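Local coordinates for protein pectate lyase (PDB 5AMV) that cleaves polygalacturonate (pectate) by calcium-dependent elimination, giving oligosaccharides with unsaturated galacturonosyl groups at their non-reducing ends, at residues K54-K59 against T129-S134; V123-N128 against D150-R155. One frame throughout, in Å; residues are numbered along the deposited sequence. Where two conformers were deposited one is given.

Interaction 1 (K54-K59 against T129-S134); sequences KIIYIK and TTIVGS
Thr129 opens its strand against Lys54, the first of five parallel bridges that join two successive coils of the right-handed parallel beta-helix of this pectate lyase. Its OG1 takes a hydrogen bond from Lys54 NZ at 2.9 Å. The lysine chain bends at chi3 (74°) and again at chi4, which brings NZ to the threonine hydroxyl, where the carbonyls of Thr52 and Asn50 also bind it; Thr129 OG1 is held in turn by Pro126 O. Next, Thr130 N bonds to Lys54 O and Thr130 O receives Ile56 N at 2.8 Å, while Thr130 OG1 bonds to Gly24 N. Ile131 lies on the same face as Ile56 and Ile58, and its CG2 meets both CG1 and CD1 of Ile58 at 3.8 Å; Leu45 of helix 38-45 covers Ile131 and Ile56 there. Val132 points to the other face, side by side with Tyr57, and sets CG2 obliquely against CD1 and CE1 of the ring. Its N binds Ile56 O, and its O accepts Ile58 N, which lies 24° out of the carbonyl plane. Gly133 pairs with Ile58. Ser134 N closes the run on Ile58 O at 2.8 Å.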
loop_
_atom_site.group_PDB
_atom_site.type_symbol
_atom_site.label_atom_id
_atom_site.label_comp_id
_atom_site.label_asym_id
_atom_site.label_seq_id
_atom_site.Cartn_x
_atom_site.Cartn_y
_atom_site.Cartn_z
ATOM N N LYS A 54 -1.686 -22.838 -5.048
ATOM C CA LYS A 54 -0.757 -22.567 -6.149
ATOM C C LYS A 54 0.456 -21.719 -5.745
ATOM O O LYS A 54 0.352 -20.853 -4.880
ATOM C CB LYS A 54 -1.517 -21.879 -7.289
ATOM C CG LYS A 54 -1.939 -20.446 -6.943
ATOM C CD LYS A 54 -3.028 -19.864 -7.813
ATOM C CE LYS A 54 -4.394 -20.448 -7.490
ATOM N NZ LYS A 54 -4.803 -20.277 -6.016
ATOM N N ILE A 55 1.603 -21.967 -6.376
ATOM C CA ILE A 55 2.789 -21.179 -6.160
ATOM C C ILE A 55 3.136 -20.569 -7.504
ATOM O O ILE A 55 3.145 -21.271 -8.531
ATOM C CB ILE A 55 3.947 -22.044 -5.631
ATOM C CG1 ILE A 55 3.586 -22.588 -4.254
ATOM C CG2 ILE A 55 5.277 -21.231 -5.536
ATOM C CD1 ILE A 55 4.420 -23.735 -3.784
ATOM N N ILE A 56 3.434 -19.276 -7.492
ATOM C CA ILE A 56 3.759 -18.545 -8.714
ATOM C C ILE A 56 5.052 -17.813 -8.491
ATOM O O ILE A 56 5.103 -16.926 -7.638
ATOM C CB ILE A 56 2.658 -17.517 -9.058
ATOM C CG1 ILE A 56 1.336 -18.230 -9.341
ATOM C CG2 ILE A 56 3.080 -16.615 -10.269
ATOM C CD1 ILE A 56 0.131 -17.284 -9.446
ATOM N N TYR A 57 6.089 -18.189 -9.262
ATOM C CA TYR A 57 7.378 -17.515 -9.253
ATOM C C TYR A 57 7.376 -16.409 -10.304
ATOM O O TYR A 57 7.074 -16.686 -11.456
ATOM C CB TYR A 57 8.532 -18.487 -9.611
ATOM C CG TYR A 57 8.792 -19.445 -8.480
ATOM C CD1 TYR A 57 9.499 -19.023 -7.348
ATOM C CD2 TYR A 57 8.287 -20.754 -8.513
ATOM C CE1 TYR A 57 9.729 -19.912 -6.259
ATOM C CE2 TYR A 57 8.527 -21.627 -7.462
ATOM C CZ TYR A 57 9.232 -21.199 -6.343
ATOM O OH TYR A 57 9.413 -22.106 -5.317
ATOM N N ILE A 58 7.744 -15.192 -9.917
ATOM C CA ILE A 58 7.904 -14.106 -10.888
ATOM C C ILE A 58 9.346 -14.078 -11.354
ATOM O O ILE A 58 10.286 -13.884 -10.544
ATOM C CB ILE A 58 7.442 -12.724 -10.316
ATOM C CG1 ILE A 58 5.952 -12.891 -9.950
ATOM C CG2 ILE A 58 7.782 -11.561 -11.322
ATOM C CD1 ILE A 58 5.059 -11.690 -10.082
ATOM N N LYS A 59 9.517 -14.273 -12.662
ATOM C CA LYS A 59 10.832 -14.254 -13.263
ATOM C C LYS A 59 11.064 -12.958 -14.060
ATOM O O LYS A 59 10.407 -12.734 -15.110
ATOM C CB LYS A 59 10.961 -15.510 -14.157
ATOM C CG LYS A 59 12.237 -15.586 -14.922
ATOM C CD LYS A 59 12.307 -16.870 -15.746
ATOM C CE LYS A 59 13.702 -16.988 -16.338
ATOM N NZ LYS A 59 13.730 -18.148 -17.299
ATOM N N THR A 129 -2.782 -18.776 -2.411
ATOM C CA THR A 129 -1.810 -18.448 -3.456
ATOM C C THR A 129 -0.578 -17.887 -2.800
ATOM O O THR A 129 -0.695 -17.038 -1.898
ATOM C CB THR A 129 -2.373 -17.394 -4.395
ATOM O OG1 THR A 129 -3.566 -17.883 -5.027
ATOM C CG2 THR A 129 -1.364 -17.032 -5.464
ATOM N N THR A 130 0.593 -18.338 -3.267
ATOM C CA THR A 130 1.865 -17.736 -2.910
ATOM C C THR A 130 2.515 -17.209 -4.182
ATOM O O THR A 130 2.626 -17.933 -5.164
ATOM C CB THR A 130 2.825 -18.738 -2.243
ATOM O OG1 THR A 130 2.276 -19.142 -0.971
ATOM C CG2 THR A 130 4.277 -18.125 -2.079
ATOM N N ILE A 131 2.881 -15.931 -4.164
ATOM C CA ILE A 131 3.554 -15.315 -5.306
ATOM C C ILE A 131 4.870 -14.755 -4.791
ATOM O O ILE A 131 4.881 -13.911 -3.907
ATOM C CB ILE A 131 2.708 -14.166 -5.962
ATOM C CG1 ILE A 131 1.255 -14.613 -6.216
ATOM C CG2 ILE A 131 3.454 -13.521 -7.203
ATOM C CD1 ILE A 131 0.352 -13.529 -6.866
ATOM N N VAL A 132 5.984 -15.239 -5.346
ATOM C CA VAL A 132 7.297 -14.869 -4.840
ATOM C C VAL A 132 8.232 -14.522 -6.000
ATOM O O VAL A 132 8.155 -15.125 -7.068
ATOM C CB VAL A 132 7.961 -15.940 -3.922
ATOM C CG1 VAL A 132 7.078 -16.224 -2.662
ATOM C CG2 VAL A 132 8.181 -17.224 -4.674
ATOM N N GLY A 133 9.081 -13.531 -5.788
ATOM C CA GLY A 133 10.053 -13.206 -6.823
ATOM C C GLY A 133 11.172 -14.216 -6.904
ATOM O O GLY A 133 11.673 -14.711 -5.872
ATOM N N SER A 134 11.595 -14.525 -8.126
ATOM C CA SER A 134 12.769 -15.367 -8.327
ATOM C C SER A 134 14.031 -14.498 -8.292
ATOM O O SER A 134 14.123 -13.482 -8.994
ATOM C CB SER A 134 12.658 -16.105 -9.669
ATOM O OG SER A 134 11.674 -17.117 -9.622
#

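Interaction 2 (V123-N128 against D150-R155); sequences VDIPAN and DNVIIR
Asn128 and Asn151 meet through their side-chain amides, whose planes stand 71° apart. Asn151 ND2 donates to Asn128 OD1 at 2.9 Å in a nearly straight bond (172° at the hydrogen), arriving on a lone pair in the carbonyl plane and leaving within its own amide plane. The same OD1 accepts a second bond from a water that also donates to Asp150 OD2 at 2.9 Å. Asn128 ND2 is satisfied by Thr51 O, Asn151 OD1 by the backbone N of Thr22 and Gly23, and Asp150 OD1 by Thr192 and His193. On the backbone, Asn128 N bonds to Asp150 O at 3.2 Å, and Ala127 CA makes a CA-H...O contact with that oxygen. An alanine in place of Asn128 would probably cost Asn151 ND2 and the water one acceptor each and take from Thr51 O the amide donor that meets it. On the apolar side, Ile125 CG2 touches Val152 CG1 at 3.8 Å, the two side chains crossing at about a right angle. This is a corner of the beta-helix, where the chain turns between faces: Ile125 lies against Phe145 and Ile147 of strand 144-147, Ile131 of strand 129-133 and Leu45 of helix 38-45, and Val152 against Ile147.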
loop_
_atom_site.group_PDB
_atom_site.type_symbol
_atom_site.label_atom_id
_atom_site.label_comp_id
_atom_site.label_asym_id
_atom_site.label_seq_id
_atom_site.Cartn_x
_atom_site.Cartn_y
_atom_site.Cartn_z
ATOM N N VAL A 123 -5.161 -7.108 -11.362
ATOM C CA VAL A 123 -5.488 -8.553 -11.357
ATOM C C VAL A 123 -5.853 -8.982 -9.948
ATOM O O VAL A 123 -5.225 -8.496 -8.965
ATOM C CB VAL A 123 -4.341 -9.453 -11.905
ATOM C CG1 VAL A 123 -4.232 -9.252 -13.411
ATOM C CG2 VAL A 123 -2.978 -9.165 -11.136
ATOM N N ASP A 124 -6.824 -9.889 -9.841
ATOM C CA ASP A 124 -7.226 -10.445 -8.545
ATOM C C ASP A 124 -6.414 -11.664 -8.209
ATOM O O ASP A 124 -6.190 -12.557 -9.049
ATOM C CB ASP A 124 -8.711 -10.797 -8.496
ATOM C CG ASP A 124 -9.634 -9.558 -8.631
ATOM O OD1 ASP A 124 -9.234 -8.381 -8.406
ATOM O OD2 ASP A 124 -10.806 -9.759 -8.989
ATOM N N ILE A 125 -5.962 -11.697 -6.957
ATOM C CA ILE A 125 -5.202 -12.837 -6.456
ATOM C C ILE A 125 -6.175 -13.782 -5.726
ATOM O O ILE A 125 -6.768 -13.391 -4.697
ATOM C CB ILE A 125 -4.069 -12.411 -5.493
ATOM C CG1 ILE A 125 -3.307 -11.170 -6.051
ATOM C CG2 ILE A 125 -3.163 -13.634 -5.196
ATOM C CD1 ILE A 125 -2.675 -11.324 -7.498
ATOM N N PRO A 126 -6.377 -14.990 -6.270
ATOM C CA PRO A 126 -7.346 -15.890 -5.636
ATOM C C PRO A 126 -6.779 -16.530 -4.385
ATOM O O PRO A 126 -5.586 -16.392 -4.057
ATOM C CB PRO A 126 -7.573 -16.964 -6.718
ATOM C CG PRO A 126 -6.240 -17.077 -7.415
ATOM C CD PRO A 126 -5.642 -15.655 -7.379
ATOM N N ALA A 127 -7.660 -17.215 -3.650
ATOM C CA ALA A 127 -7.294 -17.821 -2.377
ATOM C C ALA A 127 -6.196 -18.879 -2.497
ATOM O O ALA A 127 -6.082 -19.571 -3.538
ATOM C CB ALA A 127 -8.549 -18.471 -1.760
ATOM N N ASN A 128 -5.452 -19.069 -1.402
ATOM C CA ASN A 128 -4.428 -20.122 -1.287
ATOM C C ASN A 128 -3.362 -19.977 -2.357
ATOM O O ASN A 128 -3.083 -20.910 -3.131
ATOM C CB ASN A 128 -5.064 -21.530 -1.346
ATOM C CG ASN A 128 -6.253 -21.674 -0.401
ATOM O OD1 ASN A 128 -6.183 -21.308 0.768
ATOM N ND2 ASN A 128 -7.364 -22.192 -0.916
ATOM N N ASP A 150 -8.942 -15.159 0.795
ATOM C CA ASP A 150 -8.225 -15.583 1.989
ATOM C C ASP A 150 -6.965 -16.346 1.660
ATOM O O ASP A 150 -6.939 -17.153 0.732
ATOM C CB ASP A 150 -9.132 -16.479 2.856
ATOM C CG ASP A 150 -8.507 -16.846 4.219
ATOM O OD1 ASP A 150 -8.624 -16.008 5.142
ATOM O OD2 ASP A 150 -7.946 -17.957 4.411
ATOM N N ASN A 151 -5.933 -16.114 2.464
ATOM C CA ASN A 151 -4.765 -16.991 2.547
ATOM C C ASN A 151 -3.813 -16.771 1.374
ATOM O O ASN A 151 -3.696 -17.584 0.449
ATOM C CB ASN A 151 -5.164 -18.473 2.662
ATOM C CG ASN A 151 -3.994 -19.347 3.054
ATOM O OD1 ASN A 151 -3.091 -18.898 3.768
ATOM N ND2 ASN A 151 -4.009 -20.605 2.616
ATOM N N VAL A 152 -3.113 -15.642 1.437
ATOM C CA VAL A 152 -2.289 -15.208 0.317
ATOM C C VAL A 152 -0.958 -14.699 0.812
ATOM O O VAL A 152 -0.904 -13.911 1.778
ATOM C CB VAL A 152 -3.016 -14.104 -0.554
ATOM C CG1 VAL A 152 -2.062 -13.523 -1.612
ATOM C CG2 VAL A 152 -4.293 -14.668 -1.244
ATOM N N ILE A 153 0.108 -15.109 0.121
ATOM C CA ILE A 153 1.467 -14.700 0.471
ATOM C C ILE A 153 2.093 -13.998 -0.741
ATOM O O ILE A 153 2.059 -14.545 -1.821
ATOM C CB ILE A 153 2.314 -15.926 0.890
ATOM C CG1 ILE A 153 1.755 -16.532 2.191
ATOM C CG2 ILE A 153 3.778 -15.551 1.040
ATOM C CD1 ILE A 153 2.423 -17.862 2.560
ATOM N N ILE A 154 2.673 -12.811 -0.525
ATOM C CA ILE A 154 3.382 -12.070 -1.578
ATOM C C ILE A 154 4.765 -11.691 -1.020
ATOM O O ILE A 154 4.831 -10.974 -0.019
ATOM C CB ILE A 154 2.636 -10.749 -1.943
ATOM C CG1 ILE A 154 1.132 -10.998 -2.249
ATOM C CG2 ILE A 154 3.392 -10.015 -3.072
ATOM C CD1 ILE A 154 0.854 -11.851 -3.466
ATOM N N ARG A 155 5.853 -12.146 -1.658
ATOM C CA ARG A 155 7.206 -11.919 -1.157
ATOM C C ARG A 155 8.232 -11.665 -2.260
ATOM O O ARG A 155 8.140 -12.243 -3.344
ATOM C CB ARG A 155 7.727 -13.102 -0.298
ATOM C CG ARG A 155 6.750 -13.495 0.845
ATOM C CD ARG A 155 7.211 -14.720 1.658
ATOM N NE ARG A 155 8.389 -14.395 2.464
ATOM C CZ ARG A 155 9.131 -15.305 3.088
ATOM N NH1 ARG A 155 8.861 -16.600 2.967
ATOM N NH2 ARG A 155 10.178 -14.918 3.803
HETATM O O HOH W 1 -8.548 -20.147 2.669
#

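Interactions 1 and 2 share a coil of the beta-helix: 123-128 runs straight into 129-134, so the corner of interaction 2 delivers the strand that interaction 1 pairs with 54-59. Strand 129-133 in turn bonds on its other edge to strand 152-155, probably through Ile131 N to Ile153 O and Thr129 O to Ile153 N. Interaction 1 is mostly buried and rests on regular backbone bonding with apolar packing beside it; interaction 2 is only partly buried and relies on side-chain amides, a water and the backbone bond of Asn128 N to Asp150 O. The apolar face of interaction 1 continues into interaction 2 at Ile125.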